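Local coordinates for protein unsaturated glucuronyl hydrolase (Streptococcus agalactiae, PDB 2ZZR) that hydrolyses unsaturated hyaluronan, chondroitin and heparin disaccharides, releasing the 4,5-unsaturated uronic acid as a family 88 glycoside hydrolase, at residues Leu101-Asn105 and Glu137-Ala142; Arg107-His113 and Lys145-Arg149; Lys153-Ile157 and Asn200-Ala204; Lys166-Ile172 and His218-Pro224. All blocks are in the same frame, centred on the assembly; numbering follows the deposited sequence.

Interaction 1 (Leu101-Asn105 and Glu137-Ala142); sequences LNRIN and EATIKA
Two helices of the alpha barrel, 87-105 and 133-147, meet here through L101, I104 and N105 on one side and E137, A138 and K141 on the other. The axes of the short segments approach to 9.3 Å with their N-to-C directions 34° apart, so the helices run roughly parallel, and the small A138 lets the backbones come close. L101 reaches over it: CD1 lies 4.0 Å from CB of A138 and also rests against the carboxylate end of E137, whose side chain crosses that of L101 at about a right angle. One turn further on, I104 turns towards helix 133-147 with CG1 anti to its backbone N (chi1 -176°), which lays CG1 3.6 Å from CB of K141, while its CD1 packs on the K141 carbonyl. Y119 of helix 115-130 closes this buried end, touching both I104 and A142.

Towards solvent the contact becomes polar. The extended K141 chain carries NZ to OD1 of N105, a 2.7 Å hydrogen bond with the donor tilted 16° from the carbonyl plane. The same ammonium forms a salt bridge with E137, whose OE1 receives it on its anti lone pair; NZ to OE1 is 2.8 Å. A water then joins ND2 of N105 to OE1 of E137, so both ends of the N105 amide are engaged and its rotation is fixed. Roughly parallel, and with helix 115-130 between them in the chain, helices 87-105 and 133-147 are consistent with neighbours in one layer of an alpha/alpha barrel.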
# COMPACT_ATOMS: atom_id res chain seq x y z
N LEU A 101 -10.19 -10.24 15.21
CA LEU A 101 -9.93 -10.47 16.62
C LEU A 101 -9.78 -11.96 16.91
O LEU A 101 -8.87 -12.37 17.64
CB LEU A 101 -11.03 -9.85 17.49
CG LEU A 101 -10.86 -9.88 19.02
CD1 LEU A 101 -9.45 -9.51 19.49
CD2 LEU A 101 -11.89 -8.97 19.67
N ASN A 102 -10.66 -12.77 16.34
CA ASN A 102 -10.54 -14.23 16.46
C ASN A 102 -9.21 -14.75 15.89
O ASN A 102 -8.55 -15.60 16.50
CB ASN A 102 -11.70 -14.93 15.76
CG ASN A 102 -11.58 -16.45 15.81
OD1 ASN A 102 -11.11 -17.09 14.87
ND2 ASN A 102 -11.97 -17.03 16.94
N ARG A 103 -8.83 -14.21 14.74
CA ARG A 103 -7.61 -14.62 14.05
C ARG A 103 -6.34 -14.38 14.88
O ARG A 103 -5.45 -15.23 14.92
CB ARG A 103 -7.52 -13.93 12.68
CG ARG A 103 -6.37 -14.45 11.82
CD ARG A 103 -6.41 -13.87 10.42
NE ARG A 103 -5.24 -14.28 9.65
CZ ARG A 103 -4.99 -13.91 8.40
NH1 ARG A 103 -5.83 -13.12 7.74
NH2 ARG A 103 -3.89 -14.35 7.80
N ILE A 104 -6.26 -13.22 15.53
CA ILE A 104 -5.09 -12.93 16.37
C ILE A 104 -5.13 -13.68 17.71
O ILE A 104 -4.11 -14.19 18.17
CB ILE A 104 -4.80 -11.39 16.52
CG1 ILE A 104 -3.52 -11.14 17.33
CG2 ILE A 104 -5.99 -10.64 17.14
CD1 ILE A 104 -2.25 -11.59 16.65
N ASN A 105 -6.32 -13.77 18.31
CA ASN A 105 -6.49 -14.51 19.56
C ASN A 105 -6.00 -15.95 19.42
O ASN A 105 -5.35 -16.48 20.33
CB ASN A 105 -7.96 -14.49 20.00
CG ASN A 105 -8.32 -13.23 20.76
OD1 ASN A 105 -7.44 -12.47 21.18
ND2 ASN A 105 -9.62 -13.00 20.95
N GLU A 137 -8.39 -3.59 20.64
CA GLU A 137 -7.81 -4.80 21.21
C GLU A 137 -7.10 -5.63 20.14
O GLU A 137 -5.95 -6.04 20.33
CB GLU A 137 -8.89 -5.63 21.90
CG GLU A 137 -8.39 -6.90 22.57
CD GLU A 137 -9.51 -7.78 23.08
OE1 GLU A 137 -9.24 -8.96 23.38
OE2 GLU A 137 -10.67 -7.30 23.16
N ALA A 138 -7.79 -5.86 19.03
CA ALA A 138 -7.22 -6.63 17.92
C ALA A 138 -5.98 -5.95 17.35
O ALA A 138 -4.99 -6.62 17.03
CB ALA A 138 -8.26 -6.84 16.83
N THR A 139 -6.04 -4.63 17.24
CA THR A 139 -4.90 -3.85 16.72
C THR A 139 -3.65 -4.00 17.59
O THR A 139 -2.56 -4.27 17.08
CB THR A 139 -5.27 -2.34 16.57
OG1 THR A 139 -6.34 -2.20 15.62
CG2 THR A 139 -4.07 -1.55 16.08
N ILE A 140 -3.80 -3.83 18.91
CA ILE A 140 -2.66 -3.94 19.82
C ILE A 140 -2.08 -5.35 19.80
O ILE A 140 -0.87 -5.53 19.73
CB ILE A 140 -3.00 -3.47 21.26
CG1 ILE A 140 -3.49 -2.01 21.25
CG2 ILE A 140 -1.80 -3.64 22.19
CD1 ILE A 140 -2.51 -1.02 20.62
N LYS A 141 -2.96 -6.35 19.83
CA LYS A 141 -2.52 -7.75 19.76
C LYS A 141 -1.77 -8.03 18.45
O LYS A 141 -0.75 -8.71 18.46
CB LYS A 141 -3.70 -8.71 19.96
CG LYS A 141 -4.19 -8.77 21.40
CD LYS A 141 -5.47 -9.58 21.52
CE LYS A 141 -5.87 -9.76 22.99
NZ LYS A 141 -7.05 -10.65 23.12
N ALA A 142 -2.28 -7.47 17.35
CA ALA A 142 -1.61 -7.56 16.04
C ALA A 142 -0.23 -6.89 16.05
O ALA A 142 0.72 -7.42 15.47
CB ALA A 142 -2.48 -6.97 14.94
O HOH W 1 -10.69 -11.19 22.83

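Interaction 2 (Arg107-His113 and Lys145-Arg149); sequences RIALDHH and KLMER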
# COMPACT_ATOMS: atom_id res chain seq x y z
N ARG A 107 -3.98 -16.95 16.85
CA ARG A 107 -2.71 -16.93 16.11
C ARG A 107 -2.78 -17.76 14.82
O ARG A 107 -1.89 -18.58 14.53
CB ARG A 107 -1.56 -17.38 17.02
CG ARG A 107 -1.33 -16.48 18.24
CD ARG A 107 -0.28 -17.04 19.19
NE ARG A 107 1.04 -17.16 18.57
CZ ARG A 107 1.96 -16.19 18.55
NH1 ARG A 107 1.71 -15.01 19.12
NH2 ARG A 107 3.13 -16.40 17.95
N ILE A 108 -3.83 -17.53 14.04
CA ILE A 108 -4.07 -18.25 12.80
C ILE A 108 -3.47 -17.51 11.61
O ILE A 108 -3.84 -16.37 11.33
CB ILE A 108 -5.59 -18.46 12.55
CG1 ILE A 108 -6.20 -19.30 13.68
CG2 ILE A 108 -5.84 -19.10 11.17
CD1 ILE A 108 -7.71 -19.22 13.75
N ALA A 109 -2.54 -18.18 10.92
CA ALA A 109 -1.94 -17.67 9.68
C ALA A 109 -1.34 -16.26 9.81
O ALA A 109 -1.57 -15.39 8.97
CB ALA A 109 -2.96 -17.72 8.53
N LEU A 110 -0.56 -16.05 10.87
CA LEU A 110 0.01 -14.72 11.14
C LEU A 110 1.53 -14.70 11.34
O LEU A 110 2.07 -13.74 11.89
CB LEU A 110 -0.71 -14.06 12.32
CG LEU A 110 -2.18 -13.68 12.11
CD1 LEU A 110 -2.79 -13.16 13.41
CD2 LEU A 110 -2.35 -12.64 10.99
N ASP A 111 2.22 -15.74 10.86
CA ASP A 111 3.68 -15.80 11.00
C ASP A 111 4.36 -15.16 9.80
O ASP A 111 5.01 -15.83 8.99
CB ASP A 111 4.14 -17.24 11.23
CG ASP A 111 3.47 -17.85 12.43
OD1 ASP A 111 2.78 -18.88 12.26
OD2 ASP A 111 3.58 -17.26 13.53
N HIS A 112 4.18 -13.85 9.70
CA HIS A 112 4.71 -13.04 8.61
C HIS A 112 4.63 -11.58 9.08
O HIS A 112 4.23 -11.31 10.22
CB HIS A 112 3.90 -13.27 7.33
CG HIS A 112 2.42 -13.05 7.50
ND1 HIS A 112 1.51 -14.08 7.53
CD2 HIS A 112 1.71 -11.91 7.67
CE1 HIS A 112 0.30 -13.59 7.69
NE2 HIS A 112 0.39 -12.27 7.78
N HIS A 113 5.02 -10.66 8.21
CA HIS A 113 5.14 -9.25 8.59
C HIS A 113 3.95 -8.42 8.10
O HIS A 113 3.96 -7.19 8.22
CB HIS A 113 6.43 -8.68 8.00
CG HIS A 113 6.45 -8.66 6.51
ND1 HIS A 113 6.67 -9.79 5.75
CD2 HIS A 113 6.22 -7.65 5.63
CE1 HIS A 113 6.61 -9.47 4.47
NE2 HIS A 113 6.34 -8.18 4.37
N LYS A 145 2.10 -9.12 17.79
CA LYS A 145 2.41 -10.22 16.87
C LYS A 145 3.50 -9.80 15.88
O LYS A 145 4.45 -10.55 15.63
CB LYS A 145 1.15 -10.70 16.15
CG LYS A 145 1.34 -11.94 15.28
CD LYS A 145 1.58 -13.19 16.13
CE LYS A 145 1.82 -14.42 15.26
NZ LYS A 145 3.19 -14.41 14.68
N LEU A 146 3.36 -8.60 15.32
CA LEU A 146 4.35 -8.08 14.39
C LEU A 146 5.73 -7.89 15.04
O LEU A 146 6.76 -8.20 14.44
CB LEU A 146 3.86 -6.76 13.77
CG LEU A 146 4.75 -6.15 12.68
CD1 LEU A 146 4.97 -7.12 11.52
CD2 LEU A 146 4.17 -4.83 12.20
N MET A 147 5.73 -7.40 16.28
CA MET A 147 6.97 -7.18 17.04
C MET A 147 7.80 -8.46 17.21
O MET A 147 9.03 -8.39 17.33
CB MET A 147 6.64 -6.57 18.41
CG MET A 147 6.13 -5.13 18.35
SD MET A 147 7.44 -3.95 17.96
CE MET A 147 8.18 -3.75 19.58
N GLU A 148 7.13 -9.61 17.20
CA GLU A 148 7.79 -10.92 17.37
C GLU A 148 8.84 -11.21 16.30
O GLU A 148 9.76 -12.01 16.51
CB GLU A 148 6.76 -12.06 17.38
CG GLU A 148 5.80 -12.09 18.56
CD GLU A 148 4.71 -13.14 18.40
OE1 GLU A 148 4.78 -13.96 17.45
OE2 GLU A 148 3.77 -13.14 19.23
N ARG A 149 8.70 -10.56 15.14
CA ARG A 149 9.62 -10.80 14.02
C ARG A 149 10.80 -9.82 13.96
O ARG A 149 11.63 -9.90 13.06
CB ARG A 149 8.87 -10.84 12.68
CG ARG A 149 7.77 -11.90 12.65
CD ARG A 149 7.32 -12.20 11.22
NE ARG A 149 8.31 -12.98 10.47
CZ ARG A 149 8.50 -14.29 10.59
NH1 ARG A 149 7.76 -15.01 11.44
NH2 ARG A 149 9.43 -14.89 9.86
O HOH W 2 4.33 -11.99 13.12
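The side chain of K145 forms the packed centre of this contact, lying between the loop 107-113 and its own helix. It is bent at chi2 (69°) and again at its end, a shape that brings CE to 3.9 Å from CB of L110 and turns NZ to the L110 carbonyl. NZ donates to that O from above the carbonyl plane at 3.1 Å. Nearby, CD1 of L146 packs 3.5 Å from the carbonyl O of H113, and CD of R149 lies against the H112 carbonyl. The R149 guanidinium itself is held outside the pair by backbone oxygens of Q158, A159 and G161, and H113 NE2 bonds to D174, the probable proton donor.

The solvent side is built from charges. R107, at the Schellman end of the preceding helix, grips E148 end-on: NH1 meets OE2 at 2.8 Å with an almost straight bond (172°), and NH2 meets OE1 at 3.0 Å. Guanidinium and carboxylate are nearly coplanar, 25° apart, while the aliphatic part of K145 lies over one guanidinium face. D111 OD2 adds a salt bridge to K145 NZ at 3.1 Å, and NZ reaches E148 OE1 as well, from above the carboxylate plane.

Two cations and two carboxylates thus share one network, in which the acids probably offset the closeness of R107 and K145 and favour a charged lysine.

Interaction 3 (Lys153-Ile157 and Asn200-Ala204); sequences KGGFI and NHFYA
The one direct hydrogen bond between the two segments runs from the backbone N of I157 to ND1 of H201, 2.9 Å long and nearly straight at 175°. It links the two-stranded hairpin 150-157 to helix 192-209, and since the donor lies close to the imidazole plane, H201 receives it at the ring edge. The bond also means that ND1 acts as acceptor and carries no proton. CG of H201 stands anti to the backbone N (chi1 -180°), which carries the ring to the strand; there it crosses the I157 side chain at about a right angle, ND1 lying 3.7 Å from CB of I157.

G155, which has positive phi and with F156 forms a G1 beta bulge facing strand 150-151, sits directly against the helix: its carbonyl O is 3.4 Å from CB of N200. The amide end of N200 turns elsewhere, to the hydroxyl of Y150. CB of A204 packs 4.1 Å from CB of F156, whose ring points away from the helix to stack on F222 and meet Y169 edge-to-face. At the hairpin turn a water lies between the two backbones, 3.0 Å from G154 O and 2.8 Å from N200 O.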
# COMPACT_ATOMS: atom_id res chain seq x y z
N LYS A 153 19.78 -7.61 15.38
CA LYS A 153 20.96 -7.61 14.51
C LYS A 153 20.57 -7.21 13.09
O LYS A 153 20.21 -8.06 12.26
CB LYS A 153 21.67 -8.96 14.57
CG LYS A 153 22.19 -9.30 15.96
CD LYS A 153 23.18 -10.44 15.93
CE LYS A 153 23.89 -10.61 17.26
NZ LYS A 153 24.80 -9.46 17.54
N GLY A 154 20.67 -5.91 12.82
CA GLY A 154 20.20 -5.32 11.56
C GLY A 154 19.07 -4.33 11.80
O GLY A 154 18.89 -3.39 11.02
N GLY A 155 18.33 -4.54 12.88
CA GLY A 155 17.25 -3.64 13.31
C GLY A 155 16.09 -3.58 12.33
O GLY A 155 15.67 -2.51 11.91
N PHE A 156 15.58 -4.75 11.96
CA PHE A 156 14.50 -4.85 10.97
C PHE A 156 13.50 -5.93 11.35
O PHE A 156 13.80 -6.83 12.14
CB PHE A 156 15.08 -5.13 9.58
CG PHE A 156 15.69 -6.50 9.45
CD1 PHE A 156 17.01 -6.73 9.86
CD2 PHE A 156 14.96 -7.56 8.93
CE1 PHE A 156 17.58 -7.99 9.76
CE2 PHE A 156 15.52 -8.84 8.82
CZ PHE A 156 16.83 -9.05 9.24
N ILE A 157 12.30 -5.82 10.78
CA ILE A 157 11.27 -6.84 10.94
C ILE A 157 11.48 -7.88 9.84
O ILE A 157 11.40 -7.55 8.64
CB ILE A 157 9.84 -6.24 10.84
CG1 ILE A 157 9.63 -5.21 11.95
CG2 ILE A 157 8.77 -7.34 10.89
CD1 ILE A 157 8.47 -4.28 11.71
N ASN A 200 13.82 1.91 13.49
CA ASN A 200 14.96 1.09 13.08
C ASN A 200 14.68 0.39 11.76
O ASN A 200 15.52 0.39 10.86
CB ASN A 200 15.32 0.04 14.14
CG ASN A 200 15.98 0.65 15.36
OD1 ASN A 200 16.30 1.83 15.38
ND2 ASN A 200 16.19 -0.17 16.39
N HIS A 201 13.48 -0.19 11.66
CA HIS A 201 13.07 -0.86 10.43
C HIS A 201 13.03 0.11 9.27
O HIS A 201 13.45 -0.22 8.16
CB HIS A 201 11.72 -1.56 10.56
CG HIS A 201 11.31 -2.24 9.30
ND1 HIS A 201 11.61 -3.56 9.05
CD2 HIS A 201 10.69 -1.78 8.19
CE1 HIS A 201 11.16 -3.89 7.85
NE2 HIS A 201 10.60 -2.83 7.31
N PHE A 202 12.52 1.32 9.51
CA PHE A 202 12.49 2.30 8.45
C PHE A 202 13.89 2.57 7.88
O PHE A 202 14.09 2.51 6.68
CB PHE A 202 11.84 3.64 8.85
CG PHE A 202 11.85 4.62 7.72
CD1 PHE A 202 10.85 4.58 6.75
CD2 PHE A 202 12.93 5.48 7.54
CE1 PHE A 202 10.90 5.44 5.64
CE2 PHE A 202 12.99 6.33 6.45
CZ PHE A 202 11.97 6.31 5.49
N TYR A 203 14.85 2.86 8.76
CA TYR A 203 16.20 3.18 8.29
C TYR A 203 16.91 2.00 7.65
O TYR A 203 17.64 2.18 6.68
CB TYR A 203 17.04 3.82 9.40
CG TYR A 203 16.62 5.23 9.71
CD1 TYR A 203 16.08 5.57 10.95
CD2 TYR A 203 16.73 6.24 8.74
CE1 TYR A 203 15.68 6.87 11.23
CE2 TYR A 203 16.33 7.55 9.02
CZ TYR A 203 15.81 7.86 10.26
OH TYR A 203 15.41 9.15 10.55
N ALA A 204 16.69 0.80 8.18
CA ALA A 204 17.23 -0.42 7.56
C ALA A 204 16.71 -0.55 6.12
O ALA A 204 17.45 -0.91 5.20
CB ALA A 204 16.87 -1.64 8.39
O HOH W 3 18.02 -0.57 11.59

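Interaction 4 (Lys166-Ile172 and His218-Pro224); sequences KEHYRLI and HTFYFDP
Backbone hydrogen bonds join strands 170-172 and 219-222 as antiparallel neighbours in a three-stranded sheet, with 219-222 in the middle between 170-172 and 229-233. L171 and F220 form the hydrogen-bonded pair, N to O in both directions at 3.0 Å, and F222 N adds a bond to Y169 O, also 3.0 Å and close to straight (172°). R170-Y221 and I172-T219 are the non-hydrogen-bonded pairs.

CH-pi contacts come next. P224 lies over one face of the Y169 ring, its CB 3.8 Å from the centroid and almost exactly on the normal. On the face of the sheet that carries R170, Y221 and T219, CB of R170 sits 4.0 Å from the centroid of Y221, and the two side chains run side by side in the same direction.

Apolar packing adds to these. With CG of R170 placed between backbone N and carbonyl carbon (chi1 74°), the chain runs past CG2 of T219. On the face that carries L171, its CD2 meets CE1 of F222 at 3.7 Å.

The polar ends are satisfied largely by backbone oxygens and waters. R170 NH2 bonds to H168 O, in the guanidinium plane, and to W160 O, while W160 also makes a cation-pi contact with R170. Y169 OH bonds to K153 O. Waters link K166 O to F222 O and E167 O to Y221 OH.

The carbonyls of H168 and W160, together with the W160 indole, probably stabilise the guanidinium charge.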
# COMPACT_ATOMS: atom_id res chain seq x y z
N LYS A 166 19.68 -17.62 8.34
CA LYS A 166 20.41 -16.83 7.34
C LYS A 166 19.75 -16.75 5.96
O LYS A 166 19.66 -15.67 5.38
CB LYS A 166 21.85 -17.34 7.19
CG LYS A 166 22.71 -16.50 6.26
CD LYS A 166 24.12 -17.05 6.12
CE LYS A 166 25.07 -16.01 5.54
NZ LYS A 166 24.70 -15.56 4.16
N GLU A 167 19.29 -17.89 5.44
CA GLU A 167 18.73 -17.92 4.08
C GLU A 167 17.35 -17.24 3.98
O GLU A 167 16.86 -17.02 2.87
CB GLU A 167 18.67 -19.35 3.53
CG GLU A 167 20.00 -20.12 3.61
CD GLU A 167 21.17 -19.37 2.98
OE1 GLU A 167 22.28 -19.43 3.56
OE2 GLU A 167 20.99 -18.71 1.93
N HIS A 168 16.77 -16.91 5.13
CA HIS A 168 15.48 -16.22 5.21
C HIS A 168 15.61 -14.84 5.87
O HIS A 168 14.62 -14.14 6.05
CB HIS A 168 14.49 -17.03 6.05
CG HIS A 168 14.09 -18.33 5.44
ND1 HIS A 168 13.13 -19.14 6.01
CD2 HIS A 168 14.51 -18.96 4.32
CE1 HIS A 168 12.98 -20.23 5.27
NE2 HIS A 168 13.81 -20.14 4.24
N TYR A 169 16.84 -14.48 6.26
CA TYR A 169 17.08 -13.33 7.13
C TYR A 169 17.05 -12.03 6.33
O TYR A 169 18.09 -11.50 5.91
CB TYR A 169 18.42 -13.52 7.85
CG TYR A 169 18.58 -12.72 9.12
CD1 TYR A 169 17.90 -13.07 10.29
CD2 TYR A 169 19.45 -11.63 9.16
CE1 TYR A 169 18.07 -12.35 11.46
CE2 TYR A 169 19.63 -10.90 10.34
CZ TYR A 169 18.94 -11.27 11.47
OH TYR A 169 19.11 -10.55 12.63
N ARG A 170 15.84 -11.53 6.11
CA ARG A 170 15.64 -10.47 5.14
C ARG A 170 14.42 -9.63 5.49
O ARG A 170 13.54 -10.09 6.23
CB ARG A 170 15.47 -11.07 3.74
CG ARG A 170 14.09 -11.73 3.52
CD ARG A 170 14.16 -12.99 2.66
NE ARG A 170 12.83 -13.40 2.23
CZ ARG A 170 11.95 -14.06 2.99
NH1 ARG A 170 10.76 -14.37 2.50
NH2 ARG A 170 12.25 -14.41 4.24
N LEU A 171 14.39 -8.41 4.96
CA LEU A 171 13.18 -7.58 4.98
C LEU A 171 12.64 -7.46 3.56
O LEU A 171 13.36 -7.67 2.58
CB LEU A 171 13.46 -6.19 5.57
CG LEU A 171 14.47 -5.23 4.90
CD1 LEU A 171 13.90 -4.55 3.65
CD2 LEU A 171 14.95 -4.17 5.89
N ILE A 172 11.36 -7.11 3.45
CA ILE A 172 10.74 -6.87 2.16
C ILE A 172 10.18 -5.45 2.19
O ILE A 172 9.78 -4.97 3.24
CB ILE A 172 9.65 -7.94 1.85
CG1 ILE A 172 10.31 -9.33 1.74
CG2 ILE A 172 8.88 -7.61 0.57
CD1 ILE A 172 9.34 -10.48 1.57
N HIS A 218 13.08 -5.62 -3.96
CA HIS A 218 11.94 -6.22 -3.28
C HIS A 218 12.37 -6.66 -1.89
O HIS A 218 11.70 -6.38 -0.89
CB HIS A 218 11.42 -7.42 -4.10
CG HIS A 218 10.45 -8.29 -3.36
ND1 HIS A 218 9.08 -8.20 -3.53
CD2 HIS A 218 10.65 -9.29 -2.47
CE1 HIS A 218 8.48 -9.09 -2.77
NE2 HIS A 218 9.41 -9.77 -2.12
N THR A 219 13.52 -7.34 -1.85
CA THR A 219 14.03 -8.00 -0.66
C THR A 219 15.44 -7.51 -0.36
O THR A 219 16.21 -7.22 -1.28
CB THR A 219 14.05 -9.54 -0.87
OG1 THR A 219 12.71 -10.04 -0.98
CG2 THR A 219 14.73 -10.27 0.27
N PHE A 220 15.79 -7.42 0.92
CA PHE A 220 17.17 -7.15 1.30
C PHE A 220 17.61 -8.04 2.45
O PHE A 220 16.97 -8.08 3.50
CB PHE A 220 17.42 -5.67 1.64
CG PHE A 220 18.84 -5.25 1.42
CD1 PHE A 220 19.22 -4.64 0.23
CD2 PHE A 220 19.81 -5.51 2.38
CE1 PHE A 220 20.55 -4.27 0.01
CE2 PHE A 220 21.14 -5.15 2.17
CZ PHE A 220 21.51 -4.53 0.99
N TYR A 221 18.72 -8.75 2.23
CA TYR A 221 19.26 -9.69 3.21
C TYR A 221 20.28 -9.07 4.14
O TYR A 221 21.04 -8.19 3.75
CB TYR A 221 19.94 -10.86 2.48
CG TYR A 221 18.98 -11.84 1.87
CD1 TYR A 221 18.51 -11.66 0.57
CD2 TYR A 221 18.55 -12.96 2.59
CE1 TYR A 221 17.62 -12.57 -0.00
CE2 TYR A 221 17.66 -13.87 2.02
CZ TYR A 221 17.20 -13.67 0.74
OH TYR A 221 16.32 -14.57 0.18
N PHE A 222 20.28 -9.55 5.38
CA PHE A 222 21.25 -9.14 6.39
C PHE A 222 22.00 -10.35 6.92
O PHE A 222 21.55 -11.49 6.76
CB PHE A 222 20.54 -8.40 7.53
CG PHE A 222 19.97 -7.07 7.12
CD1 PHE A 222 18.76 -6.99 6.45
CD2 PHE A 222 20.66 -5.90 7.40
CE1 PHE A 222 18.24 -5.76 6.06
CE2 PHE A 222 20.15 -4.66 7.01
CZ PHE A 222 18.93 -4.59 6.34
N ASP A 223 23.14 -10.11 7.55
CA ASP A 223 23.89 -11.18 8.22
C ASP A 223 23.37 -11.37 9.64
O ASP A 223 23.42 -10.44 10.45
CB ASP A 223 25.39 -10.84 8.21
CG ASP A 223 26.26 -12.00 8.67
OD1 ASP A 223 26.00 -12.57 9.74
OD2 ASP A 223 27.22 -12.34 7.94
N PRO A 224 22.85 -12.57 9.96
CA PRO A 224 22.28 -12.81 11.29
C PRO A 224 23.29 -12.75 12.44
O PRO A 224 22.89 -12.55 13.59
CB PRO A 224 21.66 -14.21 11.18
CG PRO A 224 22.34 -14.84 10.04
CD PRO A 224 22.72 -13.75 9.09
O HOH W 4 21.22 -13.46 4.89
O HOH W 5 17.72 -16.86 0.31
O HOH W 6 20.33 -12.71 14.69

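Overall arrangement
All four contacts fall within the family 88 region. Interactions 1 and 2 share helix 133-147 and alternate along the chain; their centres are about 11 Å apart, and I104 packs on K145 between them. Interactions 3 and 4 likewise alternate, with centres about 11 Å apart, strand 156-157 preceding strand 170-172 and helix 192-209 preceding strand 219-222. Interaction 2 joins the pairs: its L146, R149 and H113 pack on I157 of interaction 3, and H113 touches I172 of interaction 4, each about 17 Å away between centres. Interactions 1 and 4 lie farthest apart, about 27 Å between centres. Helix packing gives way to two small sheets, and H113 and I172 come closest to D174, the probable catalytic partner of D114.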